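PDB 3LEW: SusD-like carbohydrate binding protein from Bacteroides vulgatus, which probably binds carbohydrate at the outer membrane as a member of the SusD family of nutrient-binding proteins. Local coordinates for residues A[291-296]-A[304-309]; A[320-325]-A[429-434]. One frame throughout, in Å; residues are numbered along the deposited sequence.

In the fold
Followed from the N terminus, the chain leaves strand 286-288 and enters a turn at 291-296; after seven intervening residues segment 304-309 leads into strand 306-309, and interaction 1 closes this short loop. Strand 321-326 comes next, pairing antiparallel with 306-309 through bonds such as Phe307 O to Arg325 N. From it the chain makes a long excursion that includes several helices before strand 429-434, where interaction 2 closes a loop of 103 residues. The two loops lie in series, neither nested nor crossed, with centres about 13 Å apart. Interaction 1 joins the turn to 306-309, one outermost strand of a four-stranded mixed sheet; interaction 2 joins 321-326 to the other, 429-434, across 440-448.

Interaction 1. Residues A[291-296]-A[304-309]; sequences YFRDLF and EMLFWA
Arg293 reaches from the turn 291-296 to Leu306, at the start of strand 306-309, and its long side chain combines apolar packing with polar grip. At its base, Arg293 CB lies 3.9 Å from Leu306 CD1. CG rests against the same methyl and Leu306 CB, and Arg293 CD continues past Leu306 CB (3.9 Å) toward the strand backbone. With CG anti to the backbone N (chi1 -174°) and the chain extended as far as NE, the arginine runs antiparallel alongside the leucine and delivers its polar end to the carbonyl. There Arg293 NE donates to Leu306 O at 3.0 Å, with an N-H...O angle of 149°; the donor sits above the carbonyl plane. NH2 gives a hydrogen to a water 2.8 Å away, which itself donates to Leu306 O, so this oxygen accepts two bonds. Leu306 suits the apolar side of the contact: its CD1 enters among Phe292 CD2 (3.9 Å), Phe296 CE1 (3.8 Å) and the arginine base. The two phenylalanines support each other, Phe296 CE1 standing over one face of the Phe292 ring near its rim. Shortened to an alanine, Arg293 would lose NE and NH2, which would probably leave Leu306 O held by the water alone and the leucine less well packed along one flank. The contact packs the turn after strand 286-288 onto outermost strand 306-309 of the mixed sheet in this SusD-family fold.

Interaction 2. Residues A[320-325]-A[429-434]; sequences AYVWMR and IDYIYT
Strands 321-326 and 429-434 face each other without backbone pairing, their nearest CA atoms, those of Val322 and Tyr431, being 8.0 Å apart, a separation that side chains must bridge. Val322 points toward the other strand and divides its branches between two partners. CG1 sits over the face of the Tyr431 ring, 3.9 Å from the centroid and 13° off the ring normal, in a CH-pi contact. Val322 CG1 is nearest to Tyr431 CG, at 3.8 Å, while CD1 and CD2 lie almost as close, which places the methyl over the ring and not at its rim. Tyr431 CG is anti to the backbone N (chi1 169°), directing the ring toward Val322, and chi2 (55°) turns its face to the methyl. Val322 CG2, the second branch, approaches Ile429 CD1 at 4.2 Å, a looser apolar touch made by the tip of the isoleucine. A beta-branched valine fits here: it offers two methyls on a short stem, while the flat ring offers one of them a broad apolar face. Trp308 of strand 306-309 touches both Val322 and Ile429, extending the apolar layer, and Tyr431 OH accepts a weak hydrogen bond from Thr310 N. In the sheet, strand 440-448 lies between the two strands and pairs with each. With no hydrogen bond or charge joining the segments directly, their contact rests on dispersion and shape, consistent with packing across a curved sheet.

Interaction 1. Residues A[291-296]-A[304-309]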
loop_
_atom_site.group_PDB
_atom_site.type_symbol
_atom_site.label_atom_id
_atom_site.label_comp_id
_atom_site.label_asym_id
_atom_site.label_seq_id
_atom_site.Cartn_x
_atom_site.Cartn_y
_atom_site.Cartn_z
ATOM N N TYR A 291 7.339 20.622 1.571
ATOM C CA TYR A 291 7.757 20.663 0.164
ATOM C C TYR A 291 6.901 19.814 -0.796
ATOM O O TYR A 291 6.908 20.078 -2.002
ATOM C CB TYR A 291 9.224 20.261 0.012
ATOM C CG TYR A 291 10.203 21.222 0.672
ATOM C CD1 TYR A 291 10.270 22.562 0.287
ATOM C CD2 TYR A 291 11.034 20.790 1.722
ATOM C CE1 TYR A 291 11.196 23.449 0.891
ATOM C CE2 TYR A 291 11.955 21.677 2.333
ATOM C CZ TYR A 291 12.016 22.990 1.932
ATOM O OH TYR A 291 12.914 23.856 2.556
ATOM N N PHE A 292 6.178 18.820 -0.280
ATOM C CA PHE A 292 5.265 18.020 -1.104
ATOM C C PHE A 292 4.156 18.866 -1.739
ATOM O O PHE A 292 3.741 18.598 -2.847
ATOM C CB PHE A 292 4.686 16.909 -0.246
ATOM C CG PHE A 292 3.643 16.058 -0.925
ATOM C CD1 PHE A 292 4.014 15.132 -1.865
ATOM C CD2 PHE A 292 2.300 16.199 -0.602
ATOM C CE1 PHE A 292 3.088 14.294 -2.432
ATOM C CE2 PHE A 292 1.353 15.377 -1.190
ATOM C CZ PHE A 292 1.761 14.447 -2.127
ATOM N N ARG A 293 3.725 19.927 -1.059
ATOM C CA ARG A 293 2.677 20.803 -1.574
ATOM C C ARG A 293 3.163 21.534 -2.843
ATOM O O ARG A 293 2.372 21.796 -3.736
ATOM C CB ARG A 293 2.238 21.798 -0.515
ATOM C CG ARG A 293 1.038 22.681 -0.905
ATOM C CD ARG A 293 0.559 23.481 0.280
ATOM N NE ARG A 293 -0.732 24.137 0.058
ATOM C CZ ARG A 293 -0.908 25.244 -0.664
ATOM N NH1 ARG A 293 0.119 25.844 -1.268
ATOM N NH2 ARG A 293 -2.133 25.760 -0.799
ATOM N N ASP A 294 4.461 21.829 -2.921
ATOM C CA ASP A 294 5.036 22.441 -4.112
ATOM C C ASP A 294 5.068 21.567 -5.370
ATOM O O ASP A 294 5.380 22.073 -6.466
ATOM C CB ASP A 294 6.468 22.911 -3.800
ATOM C CG ASP A 294 6.501 24.023 -2.784
ATOM O OD1 ASP A 294 5.481 24.761 -2.687
ATOM O OD2 ASP A 294 7.559 24.171 -2.109
ATOM N N LEU A 295 4.797 20.278 -5.238
ATOM C CA LEU A 295 4.669 19.401 -6.385
ATOM C C LEU A 295 3.383 19.613 -7.170
ATOM O O LEU A 295 3.274 19.073 -8.280
ATOM C CB LEU A 295 4.767 17.931 -5.970
ATOM C CG LEU A 295 6.035 17.477 -5.233
ATOM C CD1 LEU A 295 6.007 15.962 -4.917
ATOM C CD2 LEU A 295 7.279 17.851 -6.053
ATOM N N PHE A 296 2.424 20.376 -6.610
ATOM C CA PHE A 296 1.123 20.608 -7.201
ATOM C C PHE A 296 1.040 21.979 -7.827
ATOM O O PHE A 296 1.546 22.958 -7.271
ATOM C CB PHE A 296 -0.003 20.470 -6.151
ATOM C CG PHE A 296 -0.084 19.106 -5.518
ATOM C CD1 PHE A 296 0.751 18.749 -4.472
ATOM C CD2 PHE A 296 -0.991 18.170 -5.985
ATOM C CE1 PHE A 296 0.705 17.456 -3.924
ATOM C CE2 PHE A 296 -1.065 16.930 -5.427
ATOM C CZ PHE A 296 -0.229 16.571 -4.382
ATOM N N GLU A 304 -5.189 22.163 -2.327
ATOM C CA GLU A 304 -6.098 22.817 -1.362
ATOM C C GLU A 304 -6.228 22.030 -0.067
ATOM O O GLU A 304 -6.611 22.567 0.977
ATOM C CB GLU A 304 -7.530 22.927 -1.957
ATOM C CG GLU A 304 -7.608 23.552 -3.363
ATOM C CD GLU A 304 -9.038 23.728 -3.878
ATOM O OE1 GLU A 304 -9.989 23.244 -3.247
ATOM O OE2 GLU A 304 -9.208 24.344 -4.927
HETATM N N MSE A 305 -5.997 20.716 -0.168
HETATM C CA MSE A 305 -6.151 19.773 0.954
HETATM C C MSE A 305 -4.906 19.737 1.878
HETATM O O MSE A 305 -4.903 19.056 2.919
HETATM C CB MSE A 305 -6.473 18.378 0.413
HETATM C CG MSE A 305 -7.807 18.417 -0.311
HETATM SE SE MSE A 305 -8.069 16.910 -1.477
HETATM C CE MSE A 305 -7.670 15.616 -0.278
ATOM N N LEU A 306 -3.875 20.463 1.475
ATOM C CA LEU A 306 -2.595 20.530 2.187
ATOM C C LEU A 306 -2.481 21.933 2.820
ATOM O O LEU A 306 -2.455 22.942 2.135
ATOM C CB LEU A 306 -1.430 20.285 1.241
ATOM C CG LEU A 306 -1.526 18.990 0.443
ATOM C CD1 LEU A 306 -0.407 18.951 -0.636
ATOM C CD2 LEU A 306 -1.482 17.770 1.363
ATOM N N PHE A 307 -2.453 21.986 4.144
ATOM C CA PHE A 307 -2.437 23.264 4.828
ATOM C C PHE A 307 -1.841 23.141 6.218
ATOM O O PHE A 307 -1.909 22.096 6.831
ATOM C CB PHE A 307 -3.862 23.836 4.949
ATOM C CG PHE A 307 -4.855 22.868 5.537
ATOM C CD1 PHE A 307 -5.037 22.798 6.923
ATOM C CD2 PHE A 307 -5.567 22.012 4.731
ATOM C CE1 PHE A 307 -5.924 21.924 7.476
ATOM C CE2 PHE A 307 -6.464 21.098 5.282
ATOM C CZ PHE A 307 -6.627 21.061 6.671
ATOM N N TRP A 308 -1.264 24.245 6.696
ATOM C CA TRP A 308 -0.763 24.326 8.076
ATOM C C TRP A 308 -1.906 24.284 9.060
ATOM O O TRP A 308 -2.936 24.944 8.867
ATOM C CB TRP A 308 -0.019 25.644 8.294
ATOM C CG TRP A 308 1.185 25.863 7.447
ATOM C CD1 TRP A 308 1.341 26.830 6.495
ATOM C CD2 TRP A 308 2.429 25.128 7.483
ATOM N NE1 TRP A 308 2.587 26.731 5.925
ATOM C CE2 TRP A 308 3.273 25.692 6.503
ATOM C CE3 TRP A 308 2.894 24.048 8.231
ATOM C CZ2 TRP A 308 4.558 25.234 6.276
ATOM C CZ3 TRP A 308 4.170 23.583 8.008
ATOM C CH2 TRP A 308 4.990 24.173 7.022
ATOM N N ALA A 309 -1.716 23.577 10.155
ATOM C CA ALA A 309 -2.654 23.633 11.256
ATOM C C ALA A 309 -1.964 23.176 12.517
ATOM O O ALA A 309 -1.008 22.366 12.489
ATOM C CB ALA A 309 -3.938 22.729 10.977
HETATM O O HOH W 1 -4.098 24.878 1.062
#

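Interaction 2. Residues A[320-325]-A[429-434]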
loop_
_atom_site.group_PDB
_atom_site.type_symbol
_atom_site.label_atom_id
_atom_site.label_comp_id
_atom_site.label_asym_id
_atom_site.label_seq_id
_atom_site.Cartn_x
_atom_site.Cartn_y
_atom_site.Cartn_z
ATOM N N ALA A 320 3.013 25.634 20.050
ATOM C CA ALA A 320 4.203 26.297 19.498
ATOM C C ALA A 320 4.339 26.091 17.984
ATOM O O ALA A 320 4.906 26.949 17.320
ATOM C CB ALA A 320 5.498 25.803 20.178
ATOM N N TYR A 321 3.876 24.946 17.468
ATOM C CA TYR A 321 4.112 24.601 16.072
ATOM C C TYR A 321 2.837 24.406 15.292
ATOM O O TYR A 321 1.806 23.974 15.842
ATOM C CB TYR A 321 4.880 23.283 16.029
ATOM C CG TYR A 321 6.340 23.414 16.407
ATOM C CD1 TYR A 321 7.305 23.711 15.448
ATOM C CD2 TYR A 321 6.759 23.216 17.711
ATOM C CE1 TYR A 321 8.655 23.856 15.790
ATOM C CE2 TYR A 321 8.108 23.329 18.054
ATOM C CZ TYR A 321 9.051 23.656 17.083
ATOM O OH TYR A 321 10.396 23.763 17.410
ATOM N N VAL A 322 2.933 24.645 13.987
ATOM C CA VAL A 322 2.006 24.094 13.032
ATOM C C VAL A 322 2.775 23.029 12.221
ATOM O O VAL A 322 3.985 23.145 12.018
ATOM C CB VAL A 322 1.403 25.170 12.094
ATOM C CG1 VAL A 322 0.461 26.069 12.863
ATOM C CG2 VAL A 322 2.470 26.025 11.412
ATOM N N TRP A 323 2.059 21.997 11.787
ATOM C CA TRP A 323 2.582 20.994 10.887
ATOM C C TRP A 323 1.709 21.056 9.637
ATOM O O TRP A 323 0.565 21.525 9.693
ATOM C CB TRP A 323 2.476 19.601 11.499
ATOM C CG TRP A 323 3.187 19.396 12.822
ATOM C CD1 TRP A 323 2.957 20.050 13.992
ATOM C CD2 TRP A 323 4.239 18.470 13.088
ATOM N NE1 TRP A 323 3.792 19.601 14.965
ATOM C CE2 TRP A 323 4.569 18.599 14.453
ATOM C CE3 TRP A 323 4.895 17.503 12.324
ATOM C CZ2 TRP A 323 5.580 17.838 15.063
ATOM C CZ3 TRP A 323 5.903 16.725 12.940
ATOM C CH2 TRP A 323 6.214 16.896 14.294
HETATM N N MSE A 324 2.201 20.546 8.516
HETATM C CA MSE A 324 1.411 20.520 7.293
HETATM C C MSE A 324 0.492 19.288 7.356
HETATM O O MSE A 324 0.971 18.167 7.489
HETATM C CB MSE A 324 2.341 20.542 6.068
HETATM C CG MSE A 324 1.616 20.572 4.686
HETATM SE SE MSE A 324 0.936 22.290 4.193
HETATM C CE MSE A 324 2.626 23.137 3.873
ATOM N N ARG A 325 -0.800 19.524 7.285
ATOM C CA ARG A 325 -1.798 18.484 7.338
ATOM C C ARG A 325 -2.341 18.199 5.971
ATOM O O ARG A 325 -2.318 19.044 5.086
ATOM C CB ARG A 325 -2.982 18.919 8.219
ATOM C CG ARG A 325 -2.646 19.569 9.513
ATOM C CD ARG A 325 -1.806 18.688 10.425
ATOM N NE ARG A 325 -1.382 19.490 11.569
ATOM C CZ ARG A 325 -0.930 18.991 12.725
ATOM N NH1 ARG A 325 -0.781 17.686 12.910
ATOM N NH2 ARG A 325 -0.535 19.805 13.664
ATOM N N ILE A 429 5.581 31.888 11.101
ATOM C CA ILE A 429 4.723 32.423 10.066
ATOM C C ILE A 429 3.441 32.904 10.733
ATOM O O ILE A 429 3.189 32.579 11.893
ATOM C CB ILE A 429 4.330 31.334 9.041
ATOM C CG1 ILE A 429 3.448 30.269 9.714
ATOM C CG2 ILE A 429 5.599 30.721 8.433
ATOM C CD1 ILE A 429 2.765 29.321 8.767
ATOM N N ASP A 430 2.610 33.622 9.979
ATOM C CA ASP A 430 1.282 33.953 10.436
ATOM C C ASP A 430 0.281 32.877 10.113
ATOM O O ASP A 430 -0.029 32.648 8.949
ATOM C CB ASP A 430 0.822 35.267 9.817
ATOM C CG ASP A 430 1.546 36.438 10.399
ATOM O OD1 ASP A 430 1.295 36.746 11.597
ATOM O OD2 ASP A 430 2.377 37.027 9.670
ATOM N N TYR A 431 -0.253 32.249 11.155
ATOM C CA TYR A 431 -1.200 31.140 11.014
ATOM C C TYR A 431 -2.629 31.704 11.099
ATOM O O TYR A 431 -2.967 32.373 12.087
ATOM C CB TYR A 431 -0.923 30.086 12.110
ATOM C CG TYR A 431 -1.957 28.991 12.288
ATOM C CD1 TYR A 431 -2.357 28.190 11.227
ATOM C CD2 TYR A 431 -2.493 28.722 13.530
ATOM C CE1 TYR A 431 -3.314 27.193 11.394
ATOM C CE2 TYR A 431 -3.417 27.697 13.713
ATOM C CZ TYR A 431 -3.831 26.931 12.635
ATOM O OH TYR A 431 -4.757 25.907 12.848
ATOM N N ILE A 432 -3.440 31.466 10.061
ATOM C CA ILE A 432 -4.844 31.881 10.031
ATOM C C ILE A 432 -5.753 30.678 10.228
ATOM O O ILE A 432 -5.594 29.664 9.537
ATOM C CB ILE A 432 -5.209 32.561 8.676
ATOM C CG1 ILE A 432 -4.482 33.898 8.524
ATOM C CG2 ILE A 432 -6.722 32.800 8.575
ATOM C CD1 ILE A 432 -2.975 33.794 8.406
ATOM N N TYR A 433 -6.698 30.783 11.163
ATOM C CA TYR A 433 -7.632 29.685 11.487
ATOM C C TYR A 433 -9.006 30.212 11.923
ATOM O O TYR A 433 -9.178 31.413 12.107
ATOM C CB TYR A 433 -7.055 28.824 12.615
ATOM C CG TYR A 433 -6.961 29.554 13.941
ATOM C CD1 TYR A 433 -5.964 30.500 14.165
ATOM C CD2 TYR A 433 -7.884 29.312 14.964
ATOM C CE1 TYR A 433 -5.876 31.191 15.386
ATOM C CE2 TYR A 433 -7.804 29.992 16.188
ATOM C CZ TYR A 433 -6.795 30.927 16.384
ATOM O OH TYR A 433 -6.712 31.611 17.576
ATOM N N THR A 434 -9.956 29.303 12.160
ATOM C CA THR A 434 -11.301 29.689 12.630
ATOM C C THR A 434 -11.736 28.934 13.920
ATOM O O THR A 434 -11.348 27.781 14.119
ATOM C CB THR A 434 -12.333 29.465 11.508
ATOM O OG1 THR A 434 -12.526 28.058 11.325
ATOM C CG2 THR A 434 -11.857 30.098 10.172
#